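Local coordinates for protein 2-oxoadipate dioxygenase/decarboxylase, chloroplastic/amyloplastic (Oryza sativa, PDB 6W1K) that decarboxylates and hydroxylates 2-oxoadipate to (R)-2-hydroxyglutarate with O2 at an Fe(2+) centre, a step of lysine breakdown in the plastid, at residues Ile139-Tyr143 with Asp172-Leu176; Thr42-Val47 with Phe216-Phe222; Leu163-Pro168 with Thr186-Gly190; Asp53-Tyr57 with Thr113-Pro118. All coordinates share one frame; numbering follows the deposited sequence.

Contact 1: Ile139-Tyr143 with Asp172-Leu176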
# COMPACT_ATOMS: atom_id res chain seq x y z
N ILE A 139 -3.83 12.81 22.15
CA ILE A 139 -2.48 12.34 21.90
C ILE A 139 -2.10 12.63 20.45
O ILE A 139 -1.03 13.18 20.16
CB ILE A 139 -2.37 10.83 22.22
CG1 ILE A 139 -2.35 10.57 23.71
CG2 ILE A 139 -1.11 10.25 21.53
CD1 ILE A 139 -2.66 9.12 24.04
N ILE A 140 -3.00 12.31 19.52
CA ILE A 140 -2.70 12.56 18.11
C ILE A 140 -2.54 14.04 17.87
O ILE A 140 -1.63 14.48 17.15
CB ILE A 140 -3.79 11.93 17.23
CG1 ILE A 140 -3.65 10.42 17.28
CG2 ILE A 140 -3.69 12.44 15.78
CD1 ILE A 140 -4.92 9.66 16.82
N GLN A 141 -3.43 14.85 18.45
CA GLN A 141 -3.34 16.29 18.29
C GLN A 141 -2.01 16.83 18.80
O GLN A 141 -1.47 17.79 18.22
CB GLN A 141 -4.49 16.98 19.02
CG GLN A 141 -4.72 18.39 18.61
CD GLN A 141 -5.16 18.52 17.15
OE1 GLN A 141 -5.93 17.71 16.62
NE2 GLN A 141 -4.65 19.56 16.48
N LYS A 142 -1.49 16.27 19.89
CA LYS A 142 -0.20 16.72 20.41
C LYS A 142 0.89 16.54 19.36
O LYS A 142 1.72 17.43 19.14
CB LYS A 142 0.17 15.96 21.69
CG LYS A 142 1.60 16.23 22.19
CD LYS A 142 1.92 15.54 23.52
CE LYS A 142 1.98 14.03 23.36
NZ LYS A 142 2.58 13.36 24.58
N TYR A 143 0.95 15.36 18.75
CA TYR A 143 1.99 15.13 17.76
C TYR A 143 1.77 15.97 16.51
O TYR A 143 2.73 16.55 15.98
CB TYR A 143 2.06 13.65 17.42
CG TYR A 143 2.65 12.90 18.57
CD1 TYR A 143 4.01 12.93 18.81
CD2 TYR A 143 1.87 12.23 19.45
CE1 TYR A 143 4.57 12.27 19.87
CE2 TYR A 143 2.41 11.56 20.48
CZ TYR A 143 3.78 11.58 20.71
OH TYR A 143 4.36 10.94 21.78
N ASP A 172 2.44 6.93 24.93
CA ASP A 172 1.43 7.35 23.97
C ASP A 172 1.17 6.25 22.94
O ASP A 172 0.02 6.02 22.54
CB ASP A 172 1.87 8.63 23.26
CG ASP A 172 1.78 9.89 24.15
OD1 ASP A 172 1.07 9.86 25.18
OD2 ASP A 172 2.39 10.92 23.77
N PHE A 173 2.24 5.60 22.47
CA PHE A 173 2.11 4.44 21.59
C PHE A 173 1.25 3.36 22.26
O PHE A 173 0.37 2.78 21.62
CB PHE A 173 3.50 3.92 21.25
CG PHE A 173 3.52 2.70 20.36
CD1 PHE A 173 3.71 1.45 20.89
CD2 PHE A 173 3.38 2.83 18.99
CE1 PHE A 173 3.75 0.33 20.05
CE2 PHE A 173 3.44 1.72 18.17
CZ PHE A 173 3.61 0.47 18.70
N GLN A 174 1.48 3.12 23.54
CA GLN A 174 0.71 2.11 24.25
C GLN A 174 -0.78 2.44 24.23
O GLN A 174 -1.61 1.56 23.99
CB GLN A 174 1.20 2.01 25.69
CG GLN A 174 2.33 1.06 25.94
CD GLN A 174 2.72 1.06 27.41
OE1 GLN A 174 3.01 2.13 27.97
NE2 GLN A 174 2.67 -0.10 28.05
N VAL A 175 -1.14 3.69 24.55
CA VAL A 175 -2.55 4.09 24.60
C VAL A 175 -3.21 3.94 23.23
O VAL A 175 -4.33 3.44 23.10
CB VAL A 175 -2.67 5.53 25.13
CG1 VAL A 175 -4.08 6.05 24.94
CG2 VAL A 175 -2.26 5.61 26.60
N LEU A 176 -2.53 4.39 22.18
CA LEU A 176 -3.11 4.26 20.83
C LEU A 176 -3.23 2.80 20.43
O LEU A 176 -4.25 2.39 19.86
CB LEU A 176 -2.27 5.02 19.83
CG LEU A 176 -2.33 6.55 19.90
CD1 LEU A 176 -1.45 7.09 18.75
CD2 LEU A 176 -3.76 7.08 19.82
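With CG anti to its carbonyl carbon (chi1 -74°), D172 sends its carboxylate across to K142 and Y143, while K142, extended as far as CD and then bent at chi3, curls its ammonium group back to meet it. One oxygen takes both bonds. K142 NZ reaches D172 OD2 at 2.6 Å on the syn side, a salt bridge, and Y143 OH donates to the anti lone pair of D172 OD2 at 2.8 Å. The carboxylate stands nearly upright to the tyrosine ring, the planes 88° apart. Y143 OH also takes the backbone N-H of I169, which links the carboxylate to the residue just before helix 170-179. Alongside the polar cluster, I139 CD1 lies 3.5 Å from V175 CG1, and I140 CD1 touches L176 CD2 at 4.1 Å. An alanine in place of D172 would probably leave the K142 ammonium without its counter-charge in this contact and the Y143 hydroxyl without its acceptor. The axes of the two short helix segments come within 11.3 Å and run at 136° to each other: helices 134-147 and 170-179 cross steeply with opposed directions, joined by an apolar patch and a buried carboxylate that K142 and Y143 share.

Contact 2: Thr42-Val47 with Phe216-Phe222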
# COMPACT_ATOMS: atom_id res chain seq x y z
N THR A 42 13.61 -9.71 0.75
CA THR A 42 14.00 -11.07 0.40
C THR A 42 13.04 -11.69 -0.60
O THR A 42 13.46 -12.34 -1.56
CB THR A 42 14.06 -11.95 1.65
OG1 THR A 42 15.10 -11.47 2.49
CG2 THR A 42 14.36 -13.42 1.27
N ILE A 43 11.74 -11.53 -0.37
CA ILE A 43 10.74 -12.10 -1.27
C ILE A 43 10.90 -11.55 -2.68
O ILE A 43 10.79 -12.29 -3.65
CB ILE A 43 9.32 -11.85 -0.72
CG1 ILE A 43 9.05 -12.77 0.46
CG2 ILE A 43 8.25 -12.15 -1.79
CD1 ILE A 43 7.76 -12.49 1.22
N LEU A 44 11.14 -10.23 -2.81
CA LEU A 44 11.35 -9.66 -4.14
C LEU A 44 12.59 -10.25 -4.81
O LEU A 44 12.61 -10.49 -6.03
CB LEU A 44 11.45 -8.14 -4.02
CG LEU A 44 10.13 -7.42 -3.75
CD1 LEU A 44 10.40 -6.00 -3.29
CD2 LEU A 44 9.26 -7.43 -5.00
N GLU A 45 13.64 -10.51 -4.04
CA GLU A 45 14.79 -11.19 -4.62
C GLU A 45 14.44 -12.62 -5.02
O GLU A 45 14.88 -13.11 -6.07
CB GLU A 45 15.96 -11.16 -3.63
CG GLU A 45 16.49 -9.75 -3.39
CD GLU A 45 17.49 -9.66 -2.23
OE1 GLU A 45 17.62 -10.64 -1.47
OE2 GLU A 45 18.15 -8.59 -2.10
N LEU A 46 13.67 -13.33 -4.18
CA LEU A 46 13.35 -14.72 -4.49
C LEU A 46 12.49 -14.83 -5.75
O LEU A 46 12.65 -15.77 -6.55
CB LEU A 46 12.62 -15.36 -3.31
CG LEU A 46 13.46 -15.71 -2.07
CD1 LEU A 46 12.54 -16.10 -0.90
CD2 LEU A 46 14.47 -16.81 -2.36
N VAL A 47 11.55 -13.92 -5.91
CA VAL A 47 10.69 -13.95 -7.09
C VAL A 47 11.50 -13.64 -8.34
O VAL A 47 11.31 -14.26 -9.39
CB VAL A 47 9.53 -12.96 -6.90
CG1 VAL A 47 8.76 -12.81 -8.22
CG2 VAL A 47 8.62 -13.42 -5.75
N PHE A 216 4.69 -20.94 -2.82
CA PHE A 216 6.09 -20.54 -2.98
C PHE A 216 6.56 -19.69 -1.79
O PHE A 216 7.66 -19.92 -1.26
CB PHE A 216 6.23 -19.78 -4.31
CG PHE A 216 7.59 -19.15 -4.53
CD1 PHE A 216 7.79 -17.79 -4.27
CD2 PHE A 216 8.66 -19.91 -4.99
CE1 PHE A 216 9.02 -17.20 -4.45
CE2 PHE A 216 9.89 -19.33 -5.19
CZ PHE A 216 10.08 -17.96 -4.92
N VAL A 217 5.76 -18.73 -1.34
CA VAL A 217 6.19 -17.89 -0.23
C VAL A 217 6.27 -18.70 1.05
O VAL A 217 7.26 -18.62 1.80
CB VAL A 217 5.24 -16.69 -0.08
CG1 VAL A 217 5.52 -15.93 1.21
CG2 VAL A 217 5.38 -15.80 -1.24
N GLU A 218 5.26 -19.54 1.31
CA GLU A 218 5.26 -20.33 2.54
C GLU A 218 6.37 -21.37 2.55
O GLU A 218 6.90 -21.70 3.62
CB GLU A 218 3.90 -21.02 2.70
CG GLU A 218 2.74 -20.06 2.98
CD GLU A 218 1.38 -20.76 3.00
OE1 GLU A 218 1.17 -21.71 2.21
OE2 GLU A 218 0.53 -20.36 3.83
N ASP A 219 6.74 -21.90 1.39
CA ASP A 219 7.81 -22.89 1.37
C ASP A 219 9.19 -22.27 1.50
O ASP A 219 10.15 -23.00 1.79
CB ASP A 219 7.71 -23.74 0.11
CG ASP A 219 6.56 -24.75 0.17
OD1 ASP A 219 6.10 -25.18 -0.90
OD2 ASP A 219 6.09 -25.09 1.29
N ASN A 220 9.32 -20.97 1.32
CA ASN A 220 10.56 -20.25 1.60
C ASN A 220 10.61 -19.70 3.02
O ASN A 220 11.54 -18.96 3.35
CB ASN A 220 10.75 -19.14 0.58
CG ASN A 220 11.39 -19.64 -0.70
OD1 ASN A 220 12.57 -19.98 -0.73
ND2 ASN A 220 10.59 -19.70 -1.77
N GLY A 221 9.63 -20.04 3.86
CA GLY A 221 9.71 -19.78 5.28
C GLY A 221 8.97 -18.56 5.79
O GLY A 221 9.10 -18.23 6.97
N PHE A 222 8.17 -17.91 4.95
CA PHE A 222 7.48 -16.68 5.33
C PHE A 222 6.01 -16.95 5.61
O PHE A 222 5.40 -17.83 4.99
CB PHE A 222 7.63 -15.62 4.24
CG PHE A 222 9.06 -15.30 3.91
CD1 PHE A 222 9.86 -14.62 4.81
CD2 PHE A 222 9.61 -15.71 2.71
CE1 PHE A 222 11.19 -14.35 4.52
CE2 PHE A 222 10.93 -15.44 2.41
CZ PHE A 222 11.72 -14.76 3.32
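The F222 ring has I43 over one face and T42 and L46 at its edge. I43 CG1 makes the CH-pi contact, 4.1 Å from the ring centroid and 28° off the normal, the two side chains lying alongside with opposite headings. At the rim, T42 CG2 comes within 3.6 Å of F222 CZ, and L46 CD1 meets F222 CE2 at 3.7 Å in the ring plane. The second ring, F216, turns its edge to the helix: L46 O lies near the ring plane, 3.7 Å from F216 CZ, and V47 CG2 approaches F216 CE1 obliquely. One face of F216 carries the amide nitrogen of N220, offset toward the rim. That amide is held by N220 ND2 bonding to F216 O at 3.0 Å, the donor standing above the carbonyl plane, 36° out of it. L46 is thus wedged between the two phenylalanines, its CD1 also resting 3.7 Å from N220 CG. Deeper in, I43 CD1 meets V217 CG1 at 4.1 Å, and both residues continue onto F268 of strand 258-271. Beyond N220 the chain turns through G221, whose positive phi (100°) suits a residue without a side chain, and brings F222 back against helix 38-51. The whole is an apolar helix-to-helix interface beside the sheet, joining helix 38-51 to the C-terminal end of helix 210-219 and the turn after it.

Contact 3: Leu163-Pro168 with Thr186-Gly190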
# COMPACT_ATOMS: atom_id res chain seq x y z
N LEU A 163 9.71 10.92 10.26
CA LEU A 163 8.45 11.39 10.83
C LEU A 163 8.48 12.93 10.86
O LEU A 163 9.54 13.53 11.09
CB LEU A 163 8.27 10.85 12.27
CG LEU A 163 8.32 9.32 12.40
CD1 LEU A 163 8.27 8.86 13.87
CD2 LEU A 163 7.19 8.69 11.61
N THR A 164 7.34 13.58 10.61
CA THR A 164 7.28 15.04 10.65
C THR A 164 6.98 15.57 12.06
O THR A 164 7.38 16.68 12.41
CB THR A 164 6.22 15.57 9.68
OG1 THR A 164 4.94 15.02 10.00
CG2 THR A 164 6.61 15.21 8.24
N TRP A 165 6.30 14.77 12.86
CA TRP A 165 6.11 15.05 14.28
C TRP A 165 7.29 14.57 15.12
O TRP A 165 8.15 13.81 14.68
CB TRP A 165 4.84 14.41 14.77
CG TRP A 165 4.58 13.02 14.31
CD1 TRP A 165 5.12 11.88 14.81
CD2 TRP A 165 3.70 12.63 13.24
NE1 TRP A 165 4.60 10.79 14.13
CE2 TRP A 165 3.75 11.24 13.15
CE3 TRP A 165 2.87 13.34 12.38
CZ2 TRP A 165 2.98 10.52 12.21
CZ3 TRP A 165 2.11 12.62 11.43
CH2 TRP A 165 2.17 11.25 11.36
N GLU A 166 7.31 15.01 16.38
CA GLU A 166 8.40 14.59 17.25
C GLU A 166 8.32 13.09 17.48
O GLU A 166 7.26 12.48 17.36
CB GLU A 166 8.35 15.33 18.59
CG GLU A 166 7.15 14.98 19.47
CD GLU A 166 7.18 15.73 20.81
OE1 GLU A 166 8.05 16.62 20.97
OE2 GLU A 166 6.34 15.45 21.69
N LYS A 167 9.46 12.50 17.84
CA LYS A 167 9.51 11.08 18.13
C LYS A 167 8.54 10.77 19.27
O LYS A 167 8.52 11.51 20.25
CB LYS A 167 10.92 10.67 18.56
CG LYS A 167 11.31 9.24 18.23
CD LYS A 167 12.78 8.95 18.57
CE LYS A 167 13.48 8.18 17.43
NZ LYS A 167 14.40 7.07 17.90
N PRO A 168 7.74 9.72 19.16
CA PRO A 168 6.73 9.46 20.20
C PRO A 168 7.33 8.88 21.47
O PRO A 168 8.40 8.27 21.45
CB PRO A 168 5.81 8.43 19.55
CG PRO A 168 6.31 8.23 18.17
CD PRO A 168 7.65 8.80 18.02
N THR A 186 0.75 4.35 12.42
CA THR A 186 1.04 5.62 11.77
C THR A 186 1.87 6.53 12.66
O THR A 186 2.73 7.26 12.16
CB THR A 186 -0.28 6.26 11.36
OG1 THR A 186 -1.02 5.31 10.62
CG2 THR A 186 -0.11 7.45 10.46
N LEU A 187 1.69 6.45 13.99
CA LEU A 187 2.49 7.28 14.88
C LEU A 187 3.97 7.02 14.69
O LEU A 187 4.78 7.95 14.69
CB LEU A 187 2.08 7.04 16.35
CG LEU A 187 2.77 7.95 17.34
CD1 LEU A 187 2.30 9.38 17.15
CD2 LEU A 187 2.50 7.49 18.80
N VAL A 188 4.36 5.75 14.53
CA VAL A 188 5.77 5.41 14.45
C VAL A 188 6.27 5.24 13.01
O VAL A 188 7.50 5.19 12.81
CB VAL A 188 6.09 4.15 15.28
CG1 VAL A 188 5.87 4.44 16.77
CG2 VAL A 188 5.25 2.97 14.85
N ASN A 189 5.40 5.18 12.02
CA ASN A 189 5.83 5.02 10.62
C ASN A 189 5.49 6.22 9.73
O ASN A 189 6.14 6.40 8.69
CB ASN A 189 5.21 3.76 9.98
CG ASN A 189 5.79 2.45 10.55
OD1 ASN A 189 6.88 2.03 10.19
ND2 ASN A 189 5.06 1.83 11.46
N GLY A 190 4.48 7.01 10.08
CA GLY A 190 4.20 8.20 9.30
C GLY A 190 3.84 7.85 7.86
O GLY A 190 3.10 6.90 7.59
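L187, W165 and P168 carry much of this contact, in which the loop 163-168 wraps the C-terminal end of helix 181-189. W165 NE1 donates to L187 O at 2.9 Å, a nearly straight bond (167°) with the acceptor close to the indole plane and the donor tilted 17° from the carbonyl plane. The indole lies edge-on to the helix end, so that W165 CZ2 also comes 3.3 Å from T186 O. To get there W165 places CG between its backbone N and carbonyl carbon (chi1 43°). Although the first bond of the L187 side chain leads away from the loop, its branches come back to it: L187 CD2 packs 3.5 Å from P168 CB, and L187 CD1 lies 4.0 Å from W165 NE1. L163 packs its CD2 3.5 Å from G190 N. A beta carbon on G190, which has positive phi, would run into that same methyl group. G190 N in turn bonds to T186 O at 2.7 Å. Around the pair, Y143 of helix 134-147 touches P168 and L187, while T186 touches R63, a 2-oxoadipate-binding residue. Carbonyls in the last turn of a helix have few backbone donors ahead of them; here the indole N-H serves L187 O, and the apolar carbons of L163 and P168 close round a buried polar end.

Contact 4: Asp53-Tyr57 with Thr113-Pro118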
# COMPACT_ATOMS: atom_id res chain seq x y z
N ASP A 53 13.04 -11.30 -14.73
CA ASP A 53 12.88 -9.86 -14.52
C ASP A 53 11.48 -9.43 -14.96
O ASP A 53 11.27 -8.80 -16.00
CB ASP A 53 13.95 -9.09 -15.29
CG ASP A 53 13.97 -7.61 -14.96
OD1 ASP A 53 13.29 -7.23 -13.98
OD2 ASP A 53 14.64 -6.84 -15.69
N HIS A 54 10.50 -9.76 -14.14
CA HIS A 54 9.13 -9.52 -14.56
C HIS A 54 8.26 -8.96 -13.45
O HIS A 54 7.03 -9.03 -13.55
CB HIS A 54 8.49 -10.80 -15.07
CG HIS A 54 9.29 -11.48 -16.13
ND1 HIS A 54 9.94 -12.67 -15.92
CD2 HIS A 54 9.57 -11.10 -17.40
CE1 HIS A 54 10.57 -13.02 -17.03
NE2 HIS A 54 10.35 -12.09 -17.95
N ILE A 55 8.85 -8.44 -12.39
CA ILE A 55 8.10 -7.96 -11.24
C ILE A 55 7.50 -6.59 -11.57
O ILE A 55 8.21 -5.63 -11.88
CB ILE A 55 9.00 -7.89 -10.00
CG1 ILE A 55 9.48 -9.30 -9.62
CG2 ILE A 55 8.28 -7.26 -8.86
CD1 ILE A 55 10.52 -9.27 -8.52
N CYS A 56 6.18 -6.51 -11.49
CA CYS A 56 5.45 -5.27 -11.66
C CYS A 56 4.68 -4.99 -10.38
O CYS A 56 4.18 -5.91 -9.73
CB CYS A 56 4.48 -5.37 -12.83
SG CYS A 56 5.34 -5.68 -14.38
N TYR A 57 4.56 -3.72 -10.05
CA TYR A 57 3.93 -3.31 -8.82
C TYR A 57 2.48 -2.98 -9.09
O TYR A 57 2.19 -2.07 -9.86
CB TYR A 57 4.66 -2.11 -8.24
CG TYR A 57 6.01 -2.44 -7.67
CD1 TYR A 57 6.28 -3.70 -7.13
CD2 TYR A 57 7.01 -1.49 -7.63
CE1 TYR A 57 7.53 -3.98 -6.57
CE2 TYR A 57 8.27 -1.77 -7.07
CZ TYR A 57 8.51 -3.02 -6.54
OH TYR A 57 9.73 -3.31 -5.98
N THR A 113 11.22 -2.69 -14.95
CA THR A 113 10.40 -3.37 -13.96
C THR A 113 10.42 -2.60 -12.65
O THR A 113 11.17 -1.64 -12.49
CB THR A 113 10.91 -4.80 -13.77
OG1 THR A 113 12.29 -4.77 -13.37
CG2 THR A 113 10.76 -5.57 -15.10
N GLY A 114 9.54 -3.00 -11.74
CA GLY A 114 9.36 -2.29 -10.47
C GLY A 114 8.90 -0.86 -10.70
O GLY A 114 7.94 -0.59 -11.44
N VAL A 115 9.60 0.10 -10.10
CA VAL A 115 9.20 1.49 -10.30
C VAL A 115 9.50 1.99 -11.72
O VAL A 115 9.01 3.06 -12.10
CB VAL A 115 9.88 2.42 -9.27
CG1 VAL A 115 9.46 2.01 -7.86
CG2 VAL A 115 11.42 2.38 -9.45
N TYR A 116 10.29 1.25 -12.50
CA TYR A 116 10.51 1.56 -13.92
C TYR A 116 9.63 0.73 -14.86
O TYR A 116 9.81 0.78 -16.09
CB TYR A 116 11.99 1.38 -14.25
CG TYR A 116 12.84 2.26 -13.36
CD1 TYR A 116 12.87 3.64 -13.53
CD2 TYR A 116 13.57 1.71 -12.31
CE1 TYR A 116 13.63 4.45 -12.69
CE2 TYR A 116 14.34 2.51 -11.47
CZ TYR A 116 14.35 3.87 -11.65
OH TYR A 116 15.11 4.66 -10.80
N GLY A 117 8.65 0.02 -14.32
CA GLY A 117 7.71 -0.74 -15.10
C GLY A 117 6.40 0.01 -15.17
O GLY A 117 6.37 1.24 -15.03
N PRO A 118 5.30 -0.70 -15.37
CA PRO A 118 3.99 -0.02 -15.38
C PRO A 118 3.79 0.69 -14.05
O PRO A 118 4.05 0.13 -12.99
CB PRO A 118 2.99 -1.16 -15.60
CG PRO A 118 3.73 -2.42 -15.32
CD PRO A 118 5.18 -2.14 -15.63
O HOH W 1 5.64 -1.85 -11.99
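Two loops meet here beside the metal-binding sheet: residues 53-57 lead into strand 57-65, which carries the metal ligand H59, and residues 113-118 lead toward its parallel neighbour, strand 121-127. I55 and G114 join them at the backbone: G114 N donates to I55 O at 3.0 Å, nearly straight at 164°. Beside this bond T113 OG1 donates to D53 OD1 at 2.7 Å, on the syn side and 16° out of the carboxylate plane. OG1 sits between the backbone N and the carbonyl carbon (chi1 57°), which turns it to D53, while T113 CG2 lies against the same aspartate. A valine in place of T113 would probably keep the bulk but leave D53 OD1, which otherwise has a long, weak ion pair with R48, without this donor and let the carboxylate turn. G114 CA sits over one face of the Y57 ring, a CH-pi contact 4.0 Å from the centroid, and V115 CG1 touches Y57 CE2 at 4.0 Å. The Y57 hydroxyl bonds onward to E30 of helix 16-36. At the far end C56 SG packs 3.8 Å from P118 CG. A single water joins three backbone groups: it accepts from Y57 N at 2.9 Å and donates to G114 O and to P118 O, each at 2.7 Å, so it bridges main-chain groups of both loops. The chemistry implies a junction held by one direct and one water-mediated set of main-chain bonds, together with the T113-D53 side-chain bond.

How the contacts relate
The four contacts form two clusters on two sides of the molecule. Contacts 1 and 3 touch, with centres about 10 Å apart: Y143 of contact 1 packs on W165, P168 and L187 of contact 3, and their segments alternate along the sequence. Contacts 2 and 4, with centres about 18 Å apart, meet through I55, which lies against L44 and V47. Contacts 1 and 4 are about 37 Å apart between centres, on opposite sides of the chain's centre. The active site lies between the clusters: the T186 side chain of contact 3 is about 8 Å from bound 2-oxoadipate, and the Y57 side chain of contact 4 about 11 Å from the nickel ion.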